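Long-range contacts in 3-phytase (Klebsiella pneumoniae, PDB 2WNH), which probably releases phosphate from phytate (inositol hexakisphosphate), beginning at the 3-position, in the manner of the histidine acid phosphatases: residues 21-25 / 291-297; 140-146 / 257-262; 298-302 / 388-392; 363-367 / 376-380. The protein carries 3 engineered substitutions. All coordinates share one frame; numbering follows the deposited sequence.

Starting from the N terminus, strand 14-24 enters the central sheet, and interaction 1 closes a long loop by bringing its end against the start of helix 291-301. Within that loop lies interaction 2, where the start of helix 143-154 meets helix 256-274; the two contacts touch through Met296 and Arg262. Interaction 3 opens as interaction 1 closes, on the same helix 291-301, and joins its C-terminal end to the turn after helix 381-388. Inside this second loop sits interaction 4, which closes a short loop by tying 363-367 to strand 376-380 and touches interaction 3 where Trp365 packs on Leu388. Gln260 of interaction 2 also reaches Arg391 of interaction 3. No loops cross.

Interaction 1: residues 21-25 / 291-297; sequences ELSRH and DTNIAMV
Arg24 NE and Asp291 N both donate to one water, each at 2.9 Å, so a single oxygen bridges the end of strand 14-24 and the first turn of helix 291-301. That turn has backbone N-H groups with no helical acceptor, which makes Asp291 N a natural donor here. His25 NE2 lies 2.6 Å from the same water. Arg24 is extended, its CG anti to the backbone N (chi1 -172°), and its side chain lies parallel to that of Asp291. Asp291 OD2 stands over the centre of the Arg24 guanidinium, 3.5 Å from Arg24 NH2, the planes 21° apart. No N-H points at this oxygen, so the salt bridge is electrostatic alone. Arg24 NH1 is hydrogen-bonded to Ile315 O, and Arg24 NH2 forms a second salt bridge, with Glu212.

Ile294 reaches the strand with CD1, which rests 3.5 Å from Arg24 N, while its CG1 lies 3.7 Å from Leu22 CD2, the two side chains running alongside in opposite senses. Val297 CG2 meets the same Leu22 methyl at 4.1 Å. Branched aliphatic residues suit this face, where helix lies against sheet, the axes of 21-24 and 291-297 coming within 8.0 Å. Leu22 continues onto Met270, extending the hydrophobic layer to helix 256-274.

Arg24 and His25 begin the RHG signature of histidine acid phosphatases, and Asp291 belongs to the HD motif, consistent with this being part of the active site. The arginine is thus gripped from several sides, which implies a guanidinium group fixed in both position and rotation.

Interaction 2: residues 140-146 / 257-262; sequences QTDPARQ and YTAQKR
The N-terminal turn of helix 143-154, with Asp142 at its N-cap, leans on Tyr257 in the first turns of helix 256-274. Asp142 N gives its hydrogen to Tyr257 OH over 2.9 Å, almost perfectly straight at 177° and at the edge of the ring, near its plane. A tyrosine suits the place because its hydroxyl can accept this backbone N-H while the ring still offers a face for packing.

Arg145 takes that face. Its CB sits over the ring, 3.8 Å from the Tyr257 centroid, in a CH-pi contact. The chain then folds back, with chi2 -72° and chi3 -64°, and brings the tilted guanidinium toward the rim of the same face; Arg145 CZ is 4.6 Å from the Tyr257 centroid in an off-centre cation-pi contact. Arg145 also meets a crystal neighbour, so its pose may owe something to the lattice. Thr141 CG2 fills the angle between Tyr257 CE2 and Lys261, 3.7 Å from Lys261 CB.

More deeply buried, Gln146 NE2 donates to Thr258 OG1 at 3.1 Å, in the plane of its amide, while its OE1 accepts from Thr199 OG1, so both ends of the amide are used. Near the start of 140-146, a water donates to Gln140 O (2.8 Å) and accepts from Lys261 NZ (2.7 Å), and this ammonium also binds Ser396 and Ala138. Aromatic packing thus combines with directional bonds, which is consistent with a defined placement of the two helix starts.

Interaction 3: residues 298-302 / 388-392; sequences RTLMN and LGQRI
Thr299 begins the contact near the C-terminal end of helix 291-301, which closes in a Schellman motif with Asn302 at positive phi. Thr299 O is gripped twice, by Asn302 N at 2.9 Å from one face of the carbonyl plane and by Arg391 NH1 at 2.8 Å from the other. The oxygen lies close to the plane of the guanidinium. A long, extended arginine suits this helix end, where its positive charge should interact favourably with the carbonyl groups of the last turn.

Leu300 follows. Leu300 CD2 packs against the Arg391 backbone, 3.6 Å from Arg391 O, and also near its CB, and Leu300 O accepts from a water at 2.7 Å. The same water donates to Leu388 O (2.6 Å) and accepts from Arg391 N (2.8 Å), bridging the helix end and the type I turn of residues 389-392.

Met301 CE, in one of two deposited conformers and so less sure, lies 3.7 Å from Leu388 CD2, in an apolar layer that also includes Val338 of the sheet.

Asn302 ends the walk by stacking its amide on one face of the Arg391 guanidinium: the planes are 28° apart, and Asn302 ND2 lies 3.5 Å from Arg391 NH1, two donors with no hydrogen bond between them.

Interaction 4: residues 363-367 / 376-380; sequences QEWRQ and GTLCP
Glu364 reaches Thr377 with its carboxylate. From CB, which is directed toward strand 376-380, CG lies beside the backbone N, and the chain stays extended (chi2 179°), so CB and CG serve as a spacer. Glu364 CD lies 3.4 Å from Thr377 N and about as close to Thr377 OG1, and the two oxygens divide the work. OE2 accepts from Thr377 N at 2.8 Å, nearly straight at 174°, on its syn side and 29° out of the carboxylate plane; it also forms a salt bridge with Arg337. OE1 takes the hydrogen of Thr377 OG1, although the position of that hydroxyl is less certain. Glutamate suits the place, having two acceptors at the end of a spacer long enough to reach the neighbouring strand.

Beside it, Gly376 takes a backbone conformation suited to glycine and brings its CA against the carboxylate, 3.4 Å from Glu364 OE2. Thr377 CG2 packs 4.0 Å from Arg366 CB.

Farther along, Cys379 SG approaches Trp365 CZ3 obliquely at 3.8 Å, a sulfur-aromatic contact; the sulfur is the Cys379 half of the disulfide with Cys370. A water accepts from Gln367 NE2 (2.9 Å) and donates to Pro380 O (3.0 Å).

Strands 361-364 and 376-380 both pair antiparallel with strand 334-342, and helix 381-388, starting just after Pro380, lays Ala384 and Leu388 against Trp365.

Interaction 1: residues 21-25 / 291-297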
loop_
_atom_site.group_PDB
_atom_site.type_symbol
_atom_site.label_atom_id
_atom_site.label_comp_id
_atom_site.label_asym_id
_atom_site.label_seq_id
_atom_site.Cartn_x
_atom_site.Cartn_y
_atom_site.Cartn_z
ATOM N N GLU B 21 23.616 17.611 3.294
ATOM C CA GLU B 21 22.539 18.509 3.703
ATOM C C GLU B 21 22.675 18.962 5.160
ATOM O O GLU B 21 22.982 18.143 6.062
ATOM C CB GLU B 21 21.200 17.790 3.514
ATOM C CG GLU B 21 19.975 18.622 3.866
ATOM C CD GLU B 21 18.689 17.985 3.370
ATOM O OE1 GLU B 21 18.679 16.769 3.141
ATOM O OE2 GLU B 21 17.703 18.722 3.154
ATOM N N LEU B 22 22.466 20.271 5.357
ATOM C CA LEU B 22 22.460 20.904 6.677
ATOM C C LEU B 22 21.068 21.483 6.918
ATOM O O LEU B 22 20.714 22.506 6.331
ATOM C CB LEU B 22 23.534 22.018 6.755
ATOM C CG LEU B 22 23.583 22.799 8.095
ATOM C CD1 LEU B 22 23.939 21.881 9.289
ATOM C CD2 LEU B 22 24.544 23.992 8.024
ATOM N N SER B 23 20.316 20.849 7.818
ATOM C CA SER B 23 18.936 21.191 8.101
ATOM C C SER B 23 18.832 21.941 9.418
ATOM O O SER B 23 19.553 21.620 10.364
ATOM C CB SER B 23 18.116 19.907 8.241
ATOM O OG SER B 23 16.740 20.189 8.512
ATOM N N ARG B 24 17.897 22.894 9.488
ATOM C CA ARG B 24 17.503 23.481 10.759
ATOM C C ARG B 24 16.548 22.499 11.408
ATOM O O ARG B 24 15.843 21.744 10.713
ATOM C CB ARG B 24 16.776 24.831 10.545
ATOM C CG ARG B 24 16.528 25.580 11.856
ATOM C CD ARG B 24 15.645 26.820 11.688
ATOM N NE ARG B 24 15.274 27.335 13.028
ATOM C CZ ARG B 24 14.396 28.313 13.261
ATOM N NH1 ARG B 24 13.796 28.933 12.254
ATOM N NH2 ARG B 24 14.101 28.657 14.520
ATOM N N HIS B 25 16.496 22.516 12.733
ATOM C CA HIS B 25 15.426 21.786 13.418
ATOM C C HIS B 25 14.043 22.325 12.993
ATOM O O HIS B 25 13.929 23.414 12.410
ATOM C CB HIS B 25 15.636 21.861 14.928
ATOM C CG HIS B 25 15.650 23.257 15.453
ATOM N ND1 HIS B 25 14.514 24.033 15.546
ATOM C CD2 HIS B 25 16.674 24.022 15.910
ATOM C CE1 HIS B 25 14.836 25.219 16.041
ATOM N NE2 HIS B 25 16.140 25.237 16.268
ATOM N N ASP B 291 19.595 27.357 13.250
ATOM C CA ASP B 291 19.630 28.445 12.290
ATOM C C ASP B 291 20.948 29.207 12.397
ATOM O O ASP B 291 21.470 29.661 11.395
ATOM C CB ASP B 291 18.417 29.383 12.431
ATOM C CG ASP B 291 18.130 29.817 13.879
ATOM O OD1 ASP B 291 18.930 29.581 14.817
ATOM O OD2 ASP B 291 17.066 30.429 14.068
ATOM N N THR B 292 21.479 29.316 13.614
ATOM C CA THR B 292 22.799 29.916 13.852
ATOM C C THR B 292 23.891 29.306 12.944
ATOM O O THR B 292 24.680 30.012 12.296
ATOM C CB THR B 292 23.172 29.714 15.331
ATOM O OG1 THR B 292 22.197 30.390 16.139
ATOM C CG2 THR B 292 24.552 30.317 15.640
ATOM N N ASN B 293 23.921 27.975 12.906
ATOM C CA ASN B 293 24.899 27.251 12.107
ATOM C C ASN B 293 24.712 27.495 10.610
ATOM O O ASN B 293 25.683 27.748 9.883
ATOM C CB ASN B 293 24.821 25.751 12.419
ATOM C CG ASN B 293 24.972 25.451 13.894
ATOM O OD1 ASN B 293 23.996 25.150 14.575
ATOM N ND2 ASN B 293 26.189 25.578 14.405
ATOM N N ILE B 294 23.469 27.410 10.141
ATOM C CA ILE B 294 23.162 27.695 8.743
ATOM C C ILE B 294 23.553 29.112 8.337
ATOM O O ILE B 294 24.161 29.307 7.294
ATOM C CB ILE B 294 21.691 27.412 8.386
ATOM C CG1 ILE B 294 21.435 25.909 8.554
ATOM C CG2 ILE B 294 21.403 27.865 6.949
ATOM C CD1 ILE B 294 19.951 25.477 8.476
ATOM N N ALA B 295 23.212 30.091 9.179
ATOM C CA ALA B 295 23.592 31.485 8.908
ATOM C C ALA B 295 25.108 31.659 8.796
ATOM O O ALA B 295 25.593 32.332 7.872
ATOM C CB ALA B 295 23.015 32.415 9.973
ATOM N N MET B 296 25.854 31.066 9.712
ATOM C CA MET B 296 27.315 31.213 9.639
ATOM C C MET B 296 27.886 30.574 8.382
ATOM O O MET B 296 28.717 31.165 7.683
ATOM C CB MET B 296 27.963 30.682 10.899
ATOM C CG MET B 296 27.689 31.581 12.093
ATOM S SD MET B 296 28.416 30.969 13.616
ATOM C CE MET B 296 27.709 29.346 13.795
ATOM N N VAL B 297 27.422 29.363 8.077
ATOM C CA VAL B 297 27.847 28.688 6.858
ATOM C C VAL B 297 27.539 29.483 5.578
ATOM O O VAL B 297 28.426 29.649 4.723
ATOM C CB VAL B 297 27.283 27.258 6.794
ATOM C CG1 VAL B 297 27.625 26.627 5.442
ATOM C CG2 VAL B 297 27.869 26.439 7.940
HETATM O O HOH W 1 17.340 27.189 15.093
#

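Interaction 2: residues 140-146 / 257-262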
loop_
_atom_site.group_PDB
_atom_site.type_symbol
_atom_site.label_atom_id
_atom_site.label_comp_id
_atom_site.label_asym_id
_atom_site.label_seq_id
_atom_site.Cartn_x
_atom_site.Cartn_y
_atom_site.Cartn_z
ATOM N N GLN B 140 36.084 29.168 19.335
ATOM C CA GLN B 140 35.473 30.216 20.149
ATOM C C GLN B 140 35.896 31.586 19.664
ATOM O O GLN B 140 37.052 31.776 19.277
ATOM C CB GLN B 140 35.903 30.070 21.607
ATOM C CG GLN B 140 35.135 29.013 22.349
ATOM C CD GLN B 140 35.831 28.585 23.614
ATOM O OE1 GLN B 140 37.033 28.811 23.787
ATOM N NE2 GLN B 140 35.085 27.955 24.510
ATOM N N THR B 141 34.972 32.543 19.706
ATOM C CA THR B 141 35.312 33.941 19.400
ATOM C C THR B 141 36.047 34.574 20.585
ATOM O O THR B 141 35.921 34.113 21.731
ATOM C CB THR B 141 34.059 34.779 19.139
ATOM O OG1 THR B 141 33.158 34.633 20.240
ATOM C CG2 THR B 141 33.354 34.346 17.832
ATOM N N ASP B 142 36.811 35.625 20.301
ATOM C CA ASP B 142 37.335 36.479 21.365
ATOM C C ASP B 142 36.396 37.664 21.529
ATOM O O ASP B 142 36.136 38.359 20.550
ATOM C CB ASP B 142 38.772 36.929 21.131
ATOM C CG ASP B 142 39.364 37.573 22.377
ATOM O OD1 ASP B 142 38.921 38.690 22.726
ATOM O OD2 ASP B 142 40.232 36.946 23.029
ATOM N N PRO B 143 35.878 37.882 22.752
ATOM C CA PRO B 143 34.926 38.981 22.993
ATOM C C PRO B 143 35.389 40.357 22.457
ATOM O O PRO B 143 34.578 41.120 21.906
ATOM C CB PRO B 143 34.761 38.975 24.520
ATOM C CG PRO B 143 35.056 37.543 24.920
ATOM C CD PRO B 143 36.135 37.096 23.975
ATOM N N ALA B 144 36.681 40.661 22.585
ATOM C CA ALA B 144 37.201 41.964 22.128
ATOM C C ALA B 144 37.110 42.126 20.626
ATOM O O ALA B 144 36.778 43.190 20.128
ATOM C CB ALA B 144 38.645 42.137 22.568
ATOM N N ARG B 145 37.400 41.047 19.891
ATOM C CA ARG B 145 37.302 41.075 18.428
ATOM C C ARG B 145 35.835 41.120 17.996
ATOM O O ARG B 145 35.469 41.866 17.086
ATOM C CB ARG B 145 37.964 39.818 17.832
ATOM C CG ARG B 145 39.495 39.812 17.841
ATOM C CD ARG B 145 40.096 40.799 16.793
ATOM N NE ARG B 145 39.777 40.449 15.407
ATOM C CZ ARG B 145 38.892 41.073 14.630
ATOM N NH1 ARG B 145 38.200 42.122 15.067
ATOM N NH2 ARG B 145 38.697 40.639 13.390
ATOM N N GLN B 146 34.994 40.330 18.663
ATOM C CA GLN B 146 33.570 40.323 18.317
ATOM C C GLN B 146 32.908 41.672 18.560
ATOM O O GLN B 146 32.100 42.123 17.750
ATOM C CB GLN B 146 32.811 39.225 19.046
ATOM C CG GLN B 146 31.417 38.982 18.459
ATOM C CD GLN B 146 30.730 37.834 19.146
ATOM O OE1 GLN B 146 30.457 37.889 20.354
ATOM N NE2 GLN B 146 30.462 36.759 18.386
ATOM N N TYR B 257 33.592 37.995 10.957
ATOM C CA TYR B 257 34.451 37.495 12.030
ATOM C C TYR B 257 33.821 36.316 12.781
ATOM O O TYR B 257 34.467 35.250 12.987
ATOM C CB TYR B 257 34.845 38.617 13.041
ATOM C CG TYR B 257 35.535 38.040 14.278
ATOM C CD1 TYR B 257 36.870 37.626 14.229
ATOM C CD2 TYR B 257 34.851 37.873 15.475
ATOM C CE1 TYR B 257 37.483 37.056 15.326
ATOM C CE2 TYR B 257 35.457 37.296 16.574
ATOM C CZ TYR B 257 36.793 36.906 16.496
ATOM O OH TYR B 257 37.439 36.323 17.559
ATOM N N THR B 258 32.575 36.519 13.218
ATOM C CA THR B 258 31.875 35.537 14.043
ATOM C C THR B 258 31.671 34.258 13.229
ATOM O O THR B 258 31.893 33.153 13.735
ATOM C CB THR B 258 30.525 36.082 14.513
ATOM O OG1 THR B 258 30.740 37.237 15.345
ATOM C CG2 THR B 258 29.728 35.033 15.299
ATOM N N ALA B 259 31.260 34.430 11.975
ATOM C CA ALA B 259 31.004 33.275 11.099
ATOM C C ALA B 259 32.297 32.495 10.843
ATOM O O ALA B 259 32.294 31.265 10.785
ATOM C CB ALA B 259 30.386 33.731 9.796
ATOM N N GLN B 260 33.409 33.206 10.698
ATOM C CA GLN B 260 34.700 32.547 10.489
ATOM C C GLN B 260 35.116 31.730 11.709
ATOM O O GLN B 260 35.531 30.580 11.585
ATOM C CB GLN B 260 35.771 33.584 10.122
ATOM C CG GLN B 260 35.654 34.085 8.701
ATOM C CD GLN B 260 36.687 35.139 8.374
ATOM O OE1 GLN B 260 36.916 36.063 9.162
ATOM N NE2 GLN B 260 37.284 35.037 7.194
ATOM N N LYS B 261 34.993 32.314 12.901
ATOM C CA LYS B 261 35.370 31.599 14.119
ATOM C C LYS B 261 34.471 30.405 14.420
ATOM O O LYS B 261 34.943 29.335 14.802
ATOM C CB LYS B 261 35.393 32.533 15.347
ATOM C CG LYS B 261 36.571 33.510 15.340
ATOM C CD LYS B 261 37.936 32.808 15.294
ATOM C CE LYS B 261 38.129 31.767 16.415
ATOM N NZ LYS B 261 39.440 31.049 16.305
ATOM N N ARG B 262 33.166 30.601 14.253
ATOM C CA ARG B 262 32.208 29.622 14.742
ATOM C C ARG B 262 31.586 28.711 13.670
ATOM O O ARG B 262 30.964 27.717 14.019
ATOM C CB ARG B 262 31.118 30.318 15.568
ATOM C CG ARG B 262 31.612 30.887 16.921
ATOM C CD ARG B 262 30.444 31.220 17.828
ATOM N NE ARG B 262 29.759 30.014 18.284
ATOM C CZ ARG B 262 28.443 29.905 18.465
ATOM N NH1 ARG B 262 27.637 30.932 18.214
ATOM N NH2 ARG B 262 27.931 28.750 18.875
HETATM O O HOH W 2 39.419 30.329 18.939
#

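Interaction 3: residues 298-302 / 388-392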
loop_
_atom_site.group_PDB
_atom_site.type_symbol
_atom_site.label_atom_id
_atom_site.label_comp_id
_atom_site.label_asym_id
_atom_site.label_seq_id
_atom_site.Cartn_x
_atom_site.Cartn_y
_atom_site.Cartn_z
ATOM N N ARG B 298 26.309 29.978 5.416
ATOM C CA ARG B 298 25.974 30.727 4.209
ATOM C C ARG B 298 26.766 32.030 4.139
ATOM O O ARG B 298 27.104 32.482 3.060
ATOM C CB ARG B 298 24.457 30.968 4.040
ATOM C CG ARG B 298 23.769 31.732 5.166
ATOM C CD ARG B 298 23.642 33.247 4.909
ATOM N NE ARG B 298 23.024 33.889 6.077
ATOM C CZ ARG B 298 21.707 33.904 6.302
ATOM N NH1 ARG B 298 20.892 33.316 5.435
ATOM N NH2 ARG B 298 21.199 34.493 7.396
ATOM N N THR B 299 27.050 32.637 5.292
ATOM C CA THR B 299 27.925 33.827 5.283
ATOM C C THR B 299 29.315 33.519 4.724
ATOM O O THR B 299 29.821 34.252 3.862
ATOM C CB THR B 299 27.940 34.528 6.665
ATOM O OG1 THR B 299 26.673 35.162 6.834
ATOM C CG2 THR B 299 29.039 35.592 6.748
ATOM N N LEU B 300 29.917 32.426 5.191
ATOM C CA LEU B 300 31.231 32.004 4.687
ATOM C C LEU B 300 31.181 31.653 3.206
ATOM O O LEU B 300 32.128 31.917 2.448
ATOM C CB LEU B 300 31.798 30.849 5.531
ATOM C CG LEU B 300 32.099 31.169 7.004
ATOM C CD1 LEU B 300 32.577 29.920 7.678
ATOM C CD2 LEU B 300 33.127 32.279 7.101
ATOM N N MET B 301 30.055 31.089 2.770
ATOM C CA MET B 301 29.817 30.803 1.337
ATOM C C MET B 301 29.600 32.052 0.505
ATOM O O MET B 301 29.632 31.977 -0.725
ATOM C CB MET B 301 28.615 29.863 1.155
ATOM C CG MET B 301 28.792 28.473 1.746
ATOM S SD MET B 301 27.198 27.608 1.844
ATOM C CE MET B 301 27.186 26.749 0.286
ATOM N N ASN B 302 29.342 33.187 1.168
ATOM C CA ASN B 302 28.898 34.416 0.485
ATOM C C ASN B 302 27.620 34.182 -0.337
ATOM O O ASN B 302 27.477 34.649 -1.467
ATOM C CB ASN B 302 30.033 34.995 -0.380
ATOM C CG ASN B 302 29.977 36.516 -0.502
ATOM O OD1 ASN B 302 30.704 37.089 -1.309
ATOM N ND2 ASN B 302 29.154 37.174 0.302
ATOM N N LEU B 388 33.506 28.642 -2.744
ATOM C CA LEU B 388 32.708 28.527 -1.520
ATOM C C LEU B 388 33.558 28.514 -0.250
ATOM O O LEU B 388 33.071 28.876 0.835
ATOM C CB LEU B 388 31.832 27.265 -1.564
ATOM C CG LEU B 388 30.686 27.341 -2.576
ATOM C CD1 LEU B 388 30.137 25.919 -2.823
ATOM C CD2 LEU B 388 29.560 28.280 -2.168
ATOM N N GLY B 389 34.812 28.091 -0.385
ATOM C CA GLY B 389 35.701 27.941 0.757
ATOM C C GLY B 389 36.632 29.117 1.045
ATOM O O GLY B 389 37.394 29.055 2.006
ATOM N N GLN B 390 36.543 30.180 0.245
ATOM C CA GLN B 390 37.497 31.315 0.319
ATOM C C GLN B 390 37.600 31.979 1.685
ATOM O O GLN B 390 38.655 32.512 2.027
ATOM C CB GLN B 390 37.060 32.444 -0.601
ATOM C CG GLN B 390 37.142 32.209 -2.054
ATOM C CD GLN B 390 36.505 33.373 -2.791
ATOM O OE1 GLN B 390 37.103 34.451 -2.887
ATOM N NE2 GLN B 390 35.268 33.180 -3.283
ATOM N N ARG B 391 36.481 32.030 2.413
ATOM C CA ARG B 391 36.392 32.785 3.652
ATOM C C ARG B 391 36.631 31.907 4.862
ATOM O O ARG B 391 36.573 32.398 5.979
ATOM C CB ARG B 391 35.016 33.461 3.793
ATOM C CG ARG B 391 34.757 34.604 2.824
ATOM C CD ARG B 391 33.300 35.073 2.885
ATOM N NE ARG B 391 33.185 36.466 2.468
ATOM C CZ ARG B 391 32.103 37.231 2.639
ATOM N NH1 ARG B 391 30.997 36.749 3.203
ATOM N NH2 ARG B 391 32.122 38.496 2.232
ATOM N N ILE B 392 36.914 30.618 4.657
ATOM C CA ILE B 392 37.212 29.721 5.783
ATOM C C ILE B 392 38.467 30.234 6.502
ATOM O O ILE B 392 39.449 30.596 5.854
ATOM C CB ILE B 392 37.411 28.256 5.313
ATOM C CG1 ILE B 392 36.044 27.638 4.959
ATOM C CG2 ILE B 392 38.132 27.406 6.380
ATOM C CD1 ILE B 392 36.105 26.365 4.083
HETATM O O HOH W 3 34.281 30.301 2.702
#

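Interaction 4: residues 363-367 / 376-380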
loop_
_atom_site.group_PDB
_atom_site.type_symbol
_atom_site.label_atom_id
_atom_site.label_comp_id
_atom_site.label_asym_id
_atom_site.label_seq_id
_atom_site.Cartn_x
_atom_site.Cartn_y
_atom_site.Cartn_z
ATOM N N GLN B 363 16.272 28.495 -3.684
ATOM C CA GLN B 363 17.170 29.392 -4.402
ATOM C C GLN B 363 18.541 28.755 -4.556
ATOM O O GLN B 363 19.125 28.241 -3.603
ATOM C CB GLN B 363 17.286 30.754 -3.705
ATOM C CG GLN B 363 18.115 31.738 -4.529
ATOM C CD GLN B 363 17.974 33.178 -4.050
ATOM O OE1 GLN B 363 16.949 33.572 -3.453
ATOM N NE2 GLN B 363 19.000 33.982 -4.327
ATOM N N GLU B 364 19.043 28.768 -5.782
ATOM C CA GLU B 364 20.343 28.172 -6.030
ATOM C C GLU B 364 21.453 29.215 -6.045
ATOM O O GLU B 364 21.249 30.333 -6.521
ATOM C CB GLU B 364 20.313 27.471 -7.398
ATOM C CG GLU B 364 19.258 26.386 -7.547
ATOM C CD GLU B 364 19.296 25.786 -8.940
ATOM O OE1 GLU B 364 18.979 26.532 -9.934
ATOM O OE2 GLU B 364 19.656 24.585 -9.046
ATOM N N TRP B 365 22.616 28.844 -5.524
ATOM C CA TRP B 365 23.853 29.625 -5.655
ATOM C C TRP B 365 24.416 29.448 -7.057
ATOM O O TRP B 365 24.236 28.391 -7.684
ATOM C CB TRP B 365 24.864 29.117 -4.618
ATOM C CG TRP B 365 26.220 29.729 -4.684
ATOM C CD1 TRP B 365 26.643 30.875 -4.056
ATOM C CD2 TRP B 365 27.366 29.206 -5.376
ATOM N NE1 TRP B 365 27.977 31.111 -4.344
ATOM C CE2 TRP B 365 28.442 30.101 -5.146
ATOM C CE3 TRP B 365 27.587 28.075 -6.182
ATOM C CZ2 TRP B 365 29.710 29.893 -5.679
ATOM C CZ3 TRP B 365 28.839 27.893 -6.728
ATOM C CH2 TRP B 365 29.888 28.789 -6.472
ATOM N N ARG B 366 25.114 30.462 -7.546
ATOM C CA ARG B 366 25.792 30.366 -8.834
ATOM C C ARG B 366 26.977 31.323 -8.897
ATOM O O ARG B 366 27.103 32.239 -8.083
ATOM C CB ARG B 366 24.830 30.646 -9.991
ATOM C CG ARG B 366 24.224 32.047 -9.980
ATOM C CD ARG B 366 23.650 32.411 -11.359
ATOM N NE ARG B 366 24.710 32.401 -12.371
ATOM C CZ ARG B 366 24.796 31.546 -13.390
ATOM N NH1 ARG B 366 23.857 30.625 -13.594
ATOM N NH2 ARG B 366 25.825 31.631 -14.226
ATOM N N GLN B 367 27.837 31.082 -9.875
ATOM C CA GLN B 367 28.937 31.977 -10.200
ATOM C C GLN B 367 29.212 31.795 -11.679
ATOM O O GLN B 367 28.706 30.845 -12.279
ATOM C CB GLN B 367 30.156 31.651 -9.351
ATOM C CG GLN B 367 30.829 30.291 -9.626
ATOM C CD GLN B 367 32.152 30.174 -8.876
ATOM O OE1 GLN B 367 32.606 31.138 -8.252
ATOM N NE2 GLN B 367 32.774 29.001 -8.935
ATOM N N GLY B 376 18.869 21.290 -12.443
ATOM C CA GLY B 376 19.284 22.455 -11.645
ATOM C C GLY B 376 20.520 23.175 -12.188
ATOM O O GLY B 376 21.016 22.834 -13.259
ATOM N N THR B 377 21.006 24.150 -11.423
ATOM C CA THR B 377 22.221 24.919 -11.768
ATOM C C THR B 377 23.448 24.163 -11.308
ATOM O O THR B 377 23.654 23.989 -10.095
ATOM C CB THR B 377 22.187 26.347 -11.127
ATOM O OG1 THR B 377 20.988 27.026 -11.551
ATOM C CG2 THR B 377 23.413 27.185 -11.521
ATOM N N LEU B 378 24.252 23.699 -12.279
ATOM C CA LEU B 378 25.437 22.906 -12.016
ATOM C C LEU B 378 26.707 23.709 -12.294
ATOM O O LEU B 378 26.840 24.342 -13.340
ATOM C CB LEU B 378 25.411 21.612 -12.854
ATOM C CG LEU B 378 24.756 20.359 -12.235
ATOM C CD1 LEU B 378 23.547 20.582 -11.352
ATOM C CD2 LEU B 378 24.461 19.302 -13.315
ATOM N N CYS B 379 27.626 23.672 -11.330
ATOM C CA CYS B 379 28.845 24.483 -11.345
ATOM C C CYS B 379 30.084 23.582 -11.391
ATOM O O CYS B 379 30.190 22.641 -10.594
ATOM C CB CYS B 379 28.861 25.355 -10.077
ATOM S SG CYS B 379 27.394 26.441 -9.976
ATOM N N PRO B 380 31.037 23.851 -12.313
ATOM C CA PRO B 380 32.251 23.029 -12.312
ATOM C C PRO B 380 32.782 22.813 -10.899
ATOM O O PRO B 380 32.991 23.772 -10.141
ATOM C CB PRO B 380 33.214 23.843 -13.194
ATOM C CG PRO B 380 32.282 24.451 -14.195
ATOM C CD PRO B 380 31.077 24.866 -13.388
HETATM O O HOH W 4 24.034 25.604 -7.667
HETATM O O HOH W 5 32.013 26.586 -10.444
#